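Local coordinates for SusD superfamily protein (PDB 3MYV) that probably binds polysaccharide as a SusD-type protein of the outer membrane of a gut Bacteroides, at residues A353-V364 with V373-V383; N184-A194 with F244-A253. All coordinates share one frame; numbering follows the deposited sequence.

Contact 1: residues A353-V364 with V373-V383. With EDO (1,2-ethanediol), chain G.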
# COMPACT_ATOMS: atom_id res chain seq x y z
N ALA A 353 6.26 -22.58 -9.39
CA ALA A 353 5.14 -23.03 -8.55
C ALA A 353 5.62 -23.86 -7.37
O ALA A 353 5.15 -23.65 -6.26
CB ALA A 353 4.10 -23.81 -9.37
N VAL A 354 6.53 -24.81 -7.59
CA VAL A 354 7.06 -25.59 -6.48
C VAL A 354 7.67 -24.66 -5.42
O VAL A 354 7.40 -24.79 -4.22
CB VAL A 354 8.11 -26.68 -6.97
CG1 VAL A 354 8.84 -27.32 -5.80
CG2 VAL A 354 7.43 -27.74 -7.84
N GLN A 355 8.52 -23.73 -5.85
CA GLN A 355 9.17 -22.80 -4.95
C GLN A 355 8.16 -21.85 -4.28
O GLN A 355 8.24 -21.60 -3.09
CB GLN A 355 10.27 -22.03 -5.71
CG GLN A 355 11.49 -22.91 -6.05
CD GLN A 355 12.35 -22.38 -7.21
OE1 GLN A 355 12.64 -21.18 -7.30
NE2 GLN A 355 12.78 -23.29 -8.10
N GLY A 356 7.16 -21.39 -5.04
CA GLY A 356 6.17 -20.45 -4.54
C GLY A 356 5.28 -21.11 -3.51
O GLY A 356 4.85 -20.47 -2.56
N LEU A 357 5.04 -22.41 -3.69
CA LEU A 357 4.29 -23.17 -2.69
C LEU A 357 5.08 -23.22 -1.37
O LEU A 357 4.50 -23.15 -0.30
CB LEU A 357 4.02 -24.57 -3.20
CG LEU A 357 3.14 -25.50 -2.34
CD1 LEU A 357 1.82 -24.78 -1.96
CD2 LEU A 357 2.87 -26.80 -3.08
N GLY A 358 6.39 -23.37 -1.48
CA GLY A 358 7.27 -23.38 -0.30
C GLY A 358 7.12 -22.06 0.47
O GLY A 358 6.93 -22.04 1.69
N TYR A 359 7.18 -20.96 -0.26
CA TYR A 359 6.99 -19.64 0.34
C TYR A 359 5.59 -19.43 0.92
O TYR A 359 5.44 -18.86 2.02
CB TYR A 359 7.35 -18.55 -0.66
CG TYR A 359 8.81 -18.48 -1.00
CD1 TYR A 359 9.79 -18.49 -0.01
CD2 TYR A 359 9.23 -18.33 -2.31
CE1 TYR A 359 11.12 -18.41 -0.33
CE2 TYR A 359 10.55 -18.25 -2.64
CZ TYR A 359 11.50 -18.27 -1.65
OH TYR A 359 12.84 -18.17 -1.96
N LEU A 360 4.57 -19.91 0.21
CA LEU A 360 3.20 -19.82 0.70
C LEU A 360 3.13 -20.53 2.05
O LEU A 360 2.63 -19.95 2.98
CB LEU A 360 2.20 -20.40 -0.30
CG LEU A 360 0.73 -20.38 0.15
CD1 LEU A 360 0.25 -18.88 0.40
CD2 LEU A 360 -0.12 -21.13 -0.81
N ASN A 361 3.66 -21.76 2.13
CA ASN A 361 3.62 -22.55 3.36
C ASN A 361 4.35 -21.90 4.50
O ASN A 361 3.94 -22.03 5.66
CB ASN A 361 4.11 -23.98 3.16
CG ASN A 361 3.01 -24.89 2.68
OD1 ASN A 361 2.23 -25.40 3.48
ND2 ASN A 361 2.89 -25.05 1.35
N GLU A 362 5.44 -21.21 4.21
CA GLU A 362 6.14 -20.49 5.28
C GLU A 362 5.22 -19.51 5.99
O GLU A 362 5.25 -19.40 7.23
CB GLU A 362 7.33 -19.75 4.75
CG GLU A 362 8.28 -19.36 5.84
CD GLU A 362 9.24 -20.46 6.19
OE1 GLU A 362 9.81 -21.05 5.25
OE2 GLU A 362 9.44 -20.71 7.41
N ILE A 363 4.37 -18.83 5.22
CA ILE A 363 3.46 -17.84 5.80
C ILE A 363 2.27 -18.55 6.48
O ILE A 363 1.81 -18.15 7.57
CB ILE A 363 2.97 -16.84 4.72
CG1 ILE A 363 4.17 -16.07 4.14
CG2 ILE A 363 1.87 -15.90 5.29
CD1 ILE A 363 4.99 -15.25 5.17
N VAL A 364 1.76 -19.59 5.83
CA VAL A 364 0.64 -20.36 6.38
C VAL A 364 1.00 -20.93 7.73
O VAL A 364 0.24 -20.84 8.69
CB VAL A 364 0.20 -21.44 5.39
CG1 VAL A 364 -0.76 -22.47 6.04
CG2 VAL A 364 -0.43 -20.75 4.16
N VAL A 373 -0.47 -25.92 2.96
CA VAL A 373 -1.13 -25.95 1.64
C VAL A 373 -0.42 -27.02 0.80
O VAL A 373 0.80 -26.93 0.58
CB VAL A 373 -1.11 -24.57 0.92
CG1 VAL A 373 -1.78 -24.64 -0.47
CG2 VAL A 373 -1.79 -23.51 1.78
N THR A 374 -1.18 -28.03 0.38
CA THR A 374 -0.67 -29.08 -0.52
C THR A 374 -0.72 -28.55 -1.97
O THR A 374 -1.48 -27.63 -2.28
CB THR A 374 -1.53 -30.32 -0.46
OG1 THR A 374 -2.85 -29.96 -0.91
CG2 THR A 374 -1.59 -30.91 0.99
N MSE A 375 0.06 -29.15 -2.86
CA MSE A 375 0.08 -28.73 -4.28
C MSE A 375 -1.34 -28.76 -4.90
O MSE A 375 -1.70 -27.86 -5.68
CB MSE A 375 1.07 -29.61 -5.09
CG MSE A 375 1.11 -29.32 -6.58
SE MSE A 375 1.64 -27.47 -6.96
CE MSE A 375 3.55 -27.66 -6.70
N ALA A 376 -2.14 -29.76 -4.52
CA ALA A 376 -3.51 -29.90 -5.05
C ALA A 376 -4.36 -28.67 -4.72
O ALA A 376 -5.26 -28.31 -5.46
CB ALA A 376 -4.18 -31.17 -4.49
N ASP A 377 -4.06 -28.04 -3.59
CA ASP A 377 -4.81 -26.87 -3.10
C ASP A 377 -4.14 -25.53 -3.45
O ASP A 377 -4.59 -24.46 -2.98
CB ASP A 377 -4.95 -26.99 -1.57
CG ASP A 377 -5.93 -28.07 -1.14
OD1 ASP A 377 -6.74 -28.49 -1.98
OD2 ASP A 377 -5.89 -28.48 0.03
N TYR A 378 -3.06 -25.56 -4.23
CA TYR A 378 -2.28 -24.35 -4.55
C TYR A 378 -2.88 -23.64 -5.76
O TYR A 378 -2.42 -23.82 -6.89
CB TYR A 378 -0.81 -24.70 -4.82
CG TYR A 378 0.15 -23.56 -5.07
CD1 TYR A 378 0.08 -22.35 -4.37
CD2 TYR A 378 1.21 -23.73 -5.95
CE1 TYR A 378 1.03 -21.33 -4.58
CE2 TYR A 378 2.15 -22.72 -6.17
CZ TYR A 378 2.06 -21.52 -5.46
OH TYR A 378 2.99 -20.53 -5.68
N THR A 379 -3.91 -22.85 -5.48
CA THR A 379 -4.64 -22.09 -6.46
C THR A 379 -4.46 -20.60 -6.20
O THR A 379 -4.10 -20.19 -5.10
CB THR A 379 -6.15 -22.41 -6.38
OG1 THR A 379 -6.70 -21.91 -5.15
CG2 THR A 379 -6.38 -23.93 -6.47
N LEU A 380 -4.76 -19.78 -7.19
CA LEU A 380 -4.72 -18.33 -7.00
C LEU A 380 -5.63 -17.87 -5.84
O LEU A 380 -5.22 -17.08 -5.00
CB LEU A 380 -5.15 -17.65 -8.29
CG LEU A 380 -5.19 -16.11 -8.28
CD1 LEU A 380 -3.85 -15.54 -7.87
CD2 LEU A 380 -5.68 -15.57 -9.67
N ASP A 381 -6.86 -18.40 -5.77
CA ASP A 381 -7.77 -18.03 -4.67
C ASP A 381 -7.17 -18.35 -3.30
O ASP A 381 -7.35 -17.60 -2.35
CB ASP A 381 -9.14 -18.72 -4.81
CG ASP A 381 -10.03 -18.08 -5.87
OD1 ASP A 381 -9.72 -16.99 -6.35
OD2 ASP A 381 -11.03 -18.70 -6.26
N ARG A 382 -6.44 -19.45 -3.21
CA ARG A 382 -5.82 -19.83 -1.97
C ARG A 382 -4.74 -18.83 -1.57
O ARG A 382 -4.59 -18.51 -0.39
CB ARG A 382 -5.24 -21.26 -2.02
CG ARG A 382 -4.63 -21.72 -0.71
CD ARG A 382 -5.69 -21.77 0.42
NE ARG A 382 -5.14 -22.12 1.74
CZ ARG A 382 -4.55 -21.29 2.59
NH1 ARG A 382 -4.36 -20.00 2.30
NH2 ARG A 382 -4.11 -21.75 3.76
N VAL A 383 -3.98 -18.34 -2.53
CA VAL A 383 -2.96 -17.34 -2.24
C VAL A 383 -3.65 -16.01 -1.88
O VAL A 383 -3.24 -15.33 -0.95
CB VAL A 383 -1.99 -17.12 -3.41
CG1 VAL A 383 -0.95 -16.04 -3.06
CG2 VAL A 383 -1.30 -18.46 -3.79
C1 EDO G . -2.94 -27.61 -8.89
O1 EDO G . -1.73 -27.14 -8.25
C2 EDO G . -4.08 -26.71 -8.47
O2 EDO G . -3.71 -25.34 -8.68

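Contact 2: residues N184-A194 with F244-A253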
# COMPACT_ATOMS: atom_id res chain seq x y z
N ASN A 184 15.62 4.06 9.28
CA ASN A 184 14.27 3.76 9.73
C ASN A 184 13.36 4.94 9.44
O ASN A 184 13.67 6.06 9.81
CB ASN A 184 14.23 3.45 11.24
CG ASN A 184 14.86 2.12 11.60
OD1 ASN A 184 14.92 1.18 10.80
ND2 ASN A 184 15.27 2.02 12.85
N GLY A 185 12.24 4.69 8.75
CA GLY A 185 11.31 5.75 8.37
C GLY A 185 11.44 6.09 6.88
O GLY A 185 10.62 6.84 6.33
N ARG A 186 12.46 5.53 6.23
CA ARG A 186 12.66 5.74 4.80
C ARG A 186 12.93 4.42 4.05
O ARG A 186 13.19 3.38 4.67
CB ARG A 186 13.79 6.75 4.58
CG ARG A 186 13.48 8.15 5.16
CD ARG A 186 14.69 9.09 5.29
NE ARG A 186 15.46 9.32 4.06
CZ ARG A 186 16.45 10.21 3.94
NH1 ARG A 186 16.77 11.02 4.94
NH2 ARG A 186 17.13 10.30 2.81
N MSE A 187 12.89 4.48 2.73
CA MSE A 187 13.17 3.34 1.89
C MSE A 187 14.69 3.21 1.69
O MSE A 187 15.38 4.20 1.47
CB MSE A 187 12.49 3.49 0.51
CG MSE A 187 10.99 3.30 0.58
SE MSE A 187 10.12 3.20 -1.10
CE MSE A 187 9.92 5.09 -1.42
N ASN A 188 15.16 1.97 1.75
CA ASN A 188 16.51 1.61 1.32
C ASN A 188 16.40 0.65 0.13
O ASN A 188 15.31 0.42 -0.39
CB ASN A 188 17.32 0.98 2.46
CG ASN A 188 16.76 -0.38 2.91
OD1 ASN A 188 15.68 -0.78 2.49
ND2 ASN A 188 17.50 -1.09 3.75
N LYS A 189 17.52 0.08 -0.30
CA LYS A 189 17.54 -0.78 -1.49
C LYS A 189 16.59 -1.97 -1.34
O LYS A 189 15.89 -2.34 -2.28
CB LYS A 189 18.96 -1.26 -1.78
CG LYS A 189 19.13 -1.97 -3.12
CD LYS A 189 20.62 -2.30 -3.34
CE LYS A 189 20.80 -3.15 -4.56
NZ LYS A 189 22.19 -3.17 -4.98
N TYR A 190 16.54 -2.55 -0.15
CA TYR A 190 15.60 -3.64 0.08
C TYR A 190 14.15 -3.26 -0.13
O TYR A 190 13.40 -4.00 -0.78
CB TYR A 190 15.79 -4.26 1.45
CG TYR A 190 17.00 -5.13 1.60
CD1 TYR A 190 16.91 -6.51 1.38
CD2 TYR A 190 18.19 -4.60 2.05
CE1 TYR A 190 18.03 -7.32 1.56
CE2 TYR A 190 19.30 -5.40 2.25
CZ TYR A 190 19.22 -6.75 2.00
OH TYR A 190 20.33 -7.51 2.21
N ALA A 191 13.74 -2.12 0.43
CA ALA A 191 12.41 -1.57 0.26
C ALA A 191 12.09 -1.36 -1.20
O ALA A 191 11.00 -1.73 -1.70
CB ALA A 191 12.28 -0.20 1.03
N ALA A 192 13.02 -0.72 -1.89
CA ALA A 192 12.82 -0.44 -3.32
C ALA A 192 12.64 -1.70 -4.16
O ALA A 192 11.82 -1.71 -5.09
CB ALA A 192 14.00 0.41 -3.88
N ARG A 193 13.41 -2.75 -3.86
CA ARG A 193 13.24 -4.04 -4.55
C ARG A 193 11.91 -4.69 -4.17
O ARG A 193 11.25 -5.27 -5.02
CB ARG A 193 14.41 -5.00 -4.23
CG ARG A 193 15.78 -4.48 -4.72
CD ARG A 193 16.91 -5.30 -4.12
NE ARG A 193 16.95 -6.65 -4.67
CZ ARG A 193 17.55 -7.68 -4.09
NH1 ARG A 193 18.09 -7.57 -2.87
NH2 ARG A 193 17.57 -8.84 -4.72
N ALA A 194 11.49 -4.58 -2.90
CA ALA A 194 10.20 -5.13 -2.50
C ALA A 194 9.07 -4.44 -3.29
O ALA A 194 8.16 -5.10 -3.79
CB ALA A 194 10.00 -5.00 -0.96
N PHE A 244 9.90 -0.57 13.56
CA PHE A 244 10.95 -0.96 12.62
C PHE A 244 11.40 -2.38 12.87
O PHE A 244 12.60 -2.65 12.95
CB PHE A 244 12.10 0.05 12.67
CG PHE A 244 11.64 1.48 12.59
CD1 PHE A 244 11.08 1.98 11.41
CD2 PHE A 244 11.70 2.30 13.70
CE1 PHE A 244 10.62 3.29 11.34
CE2 PHE A 244 11.23 3.61 13.62
CZ PHE A 244 10.71 4.11 12.45
N GLY A 245 10.43 -3.30 13.03
CA GLY A 245 10.76 -4.69 13.28
C GLY A 245 11.44 -5.40 12.11
O GLY A 245 11.59 -4.84 11.02
N SER A 246 11.82 -6.65 12.33
CA SER A 246 12.62 -7.40 11.36
C SER A 246 11.97 -7.64 10.00
O SER A 246 12.68 -7.97 9.04
CB SER A 246 13.06 -8.77 11.93
OG SER A 246 11.97 -9.66 12.12
N GLU A 247 10.65 -7.50 9.89
CA GLU A 247 10.01 -7.65 8.57
C GLU A 247 9.95 -6.32 7.80
O GLU A 247 9.74 -6.29 6.57
CB GLU A 247 8.59 -8.18 8.69
CG GLU A 247 8.50 -9.64 9.09
CD GLU A 247 7.18 -10.28 8.74
OE1 GLU A 247 6.50 -9.81 7.81
OE2 GLU A 247 6.85 -11.28 9.39
N SER A 248 10.10 -5.21 8.51
CA SER A 248 9.77 -3.91 7.97
C SER A 248 10.90 -3.36 7.09
O SER A 248 11.97 -3.00 7.61
CB SER A 248 9.50 -2.92 9.10
OG SER A 248 9.15 -1.65 8.55
N PHE A 249 10.64 -3.28 5.79
CA PHE A 249 11.56 -2.60 4.86
C PHE A 249 11.31 -1.07 4.92
O PHE A 249 12.25 -0.25 4.89
CB PHE A 249 11.37 -3.01 3.40
CG PHE A 249 11.51 -4.49 3.12
CD1 PHE A 249 12.72 -5.14 3.32
CD2 PHE A 249 10.43 -5.22 2.60
CE1 PHE A 249 12.86 -6.51 3.04
CE2 PHE A 249 10.57 -6.59 2.29
CZ PHE A 249 11.78 -7.23 2.53
N PHE A 250 10.03 -0.71 4.96
CA PHE A 250 9.62 0.69 4.96
C PHE A 250 8.37 0.84 5.80
O PHE A 250 7.35 0.21 5.50
CB PHE A 250 9.34 1.14 3.51
CG PHE A 250 8.85 2.57 3.38
CD1 PHE A 250 9.29 3.58 4.24
CD2 PHE A 250 7.95 2.89 2.39
CE1 PHE A 250 8.83 4.88 4.12
CE2 PHE A 250 7.48 4.20 2.26
CZ PHE A 250 7.92 5.18 3.15
N GLU A 251 8.44 1.68 6.83
CA GLU A 251 7.22 2.10 7.53
C GLU A 251 7.28 3.60 7.76
O GLU A 251 8.38 4.15 7.89
CB GLU A 251 7.00 1.34 8.84
CG GLU A 251 8.04 1.59 9.91
CD GLU A 251 7.95 0.60 11.05
OE1 GLU A 251 8.09 -0.62 10.79
OE2 GLU A 251 7.78 1.03 12.22
N ILE A 252 6.12 4.24 7.87
CA ILE A 252 6.02 5.68 8.15
C ILE A 252 6.32 5.94 9.64
O ILE A 252 5.69 5.34 10.53
CB ILE A 252 4.60 6.24 7.79
CG1 ILE A 252 4.23 5.94 6.34
CG2 ILE A 252 4.47 7.74 8.11
CD1 ILE A 252 5.18 6.62 5.28
N ALA A 253 7.27 6.82 9.91
CA ALA A 253 7.65 7.10 11.29
C ALA A 253 6.66 8.13 11.88
O ALA A 253 6.50 9.23 11.35
CB ALA A 253 9.09 7.63 11.39
O HOH W 1 14.03 -0.66 8.90
O HOH W 2 11.63 2.48 7.01
O HOH W 3 8.72 8.13 7.79

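Contact 1: residues A353-V364 with V373-V383
A353 sets its CB against CE2 of the Y378 ring. One residue on, V354 meets the terminal CE of selenomethionine M375 through CG2. G356 lies beside the phenol: Y378 OH is 3.4 Å from G356 CA. The ring packs on helix 350-367, while its hydroxyl is hydrogen-bonded to A342 O of helix 334-348.

L357 divides its branches. CD1 lies over one face of the Y378 ring in a CH-pi contact, 4.1 Å from the ring centroid and 25° off the normal. It also touches V373 CG1. CD2 packs on M375, 3.6 Å from M375 CA and 3.8 Å from M375 CE. The chain of M375 is bent at chi2 and chi3, and this brings CE back to the helix. L360 places CD2 among V373, Y378 and V383, 3.8 Å from Y378 CD1.

N361 grips the backbone of V373 with both ends of its amide. V373 N donates to N361 OD1 at 2.8 Å, nearly straight at 169°. N361 ND2 donates to V373 O at 2.9 Å, in the carbonyl plane and on a lone pair. ND2 also donates to L357 O at 3.0 Å, from above that carbonyl plane. Three bonds therefore fix the rotation of the amide. V364 closes the row: its CG2 meets V373 CG2 and the guanidinium NH2 of R382, whose NH1 forms a salt bridge with E386.

A 1,2-ethanediol, probably from the crystallisation liquor, donates through O1 to M375 O and through O2 to Y378 O. T379 then N-caps helix 380-391, its side chain accepting from R382 N. The whole is a helix-loop-helix connection within the RagB/SusD region, with the connecting loop folded back on helix 350-367.

Contact 2: residues N184-A194 with F244-A253
The loop before helix 189-202 and the first turn of that helix run beside strand 248-252, with G185 CA 4.9 Å from A253 CA and A191 CA 4.8 Å from F249 CA. G185 also makes a CA-H...O contact with the carbonyl O of E251.

N184 lies flat on F244. Its amide and the ring are 1° apart in plane, and CB sits over the ring centre, 3.4 Å from the centroid. E251 OE2 is on the opposite face of the ring and accepts from F244 N. The same carboxylate accepts from S248 OG through OE1, so it holds residues at both ends of the 244-248 segment.

Water joins the backbones. Water 2 accepts from G185 N and donates to R186 O, with a weak bond from E251 N. Water 3 donates to G185 O and accepts from A253 N.

Selenomethionine M187 lays CG over one face of the F250 ring, 3.8 Å from its centroid. Its selenium sits obliquely to the ring, a Met-aromatic contact. G185 O lies at the ring's edge.

F249 CG lies beside its backbone N (chi1 -57°) and F250 CG anti to its own (chi1 177°), which helps send the adjacent rings to different places. F249 CD1 meets Y190 CB, and CD2 is 3.6 Å from A194 CB. A191 CA is 3.6 Å from F249 CB. N188 is the N-cap, its OD1 accepting from A191 N; Y226 holds its ND2.

F249 and F250 both face L332 of antiparallel strand 329-333, a classic beta bulge. F249 lies on the first turns of the helix and F250 on the loop before it, with A191 CB touching both.

In the fold
Contact 1 and contact 2 lie in series along the chain and do not touch. Their centres are 26 Å apart, and their nearest atoms about 6 Å. Contact 2 is the more central, its centre 13 Å from that of the chain, against 23 Å for contact 1. Helix 206-223 borders both: Y359 and Q355 pack on it from 353-364, and Y190, R193 and A194 from 184-194. E247 adds a salt bridge to R366, on the same helix as 353-364. The sodium ion is bound at N254, S255, D258, P260 and L325. N254 follows A253 in the chain, and the ion is about 10 Å from the A253 side chain.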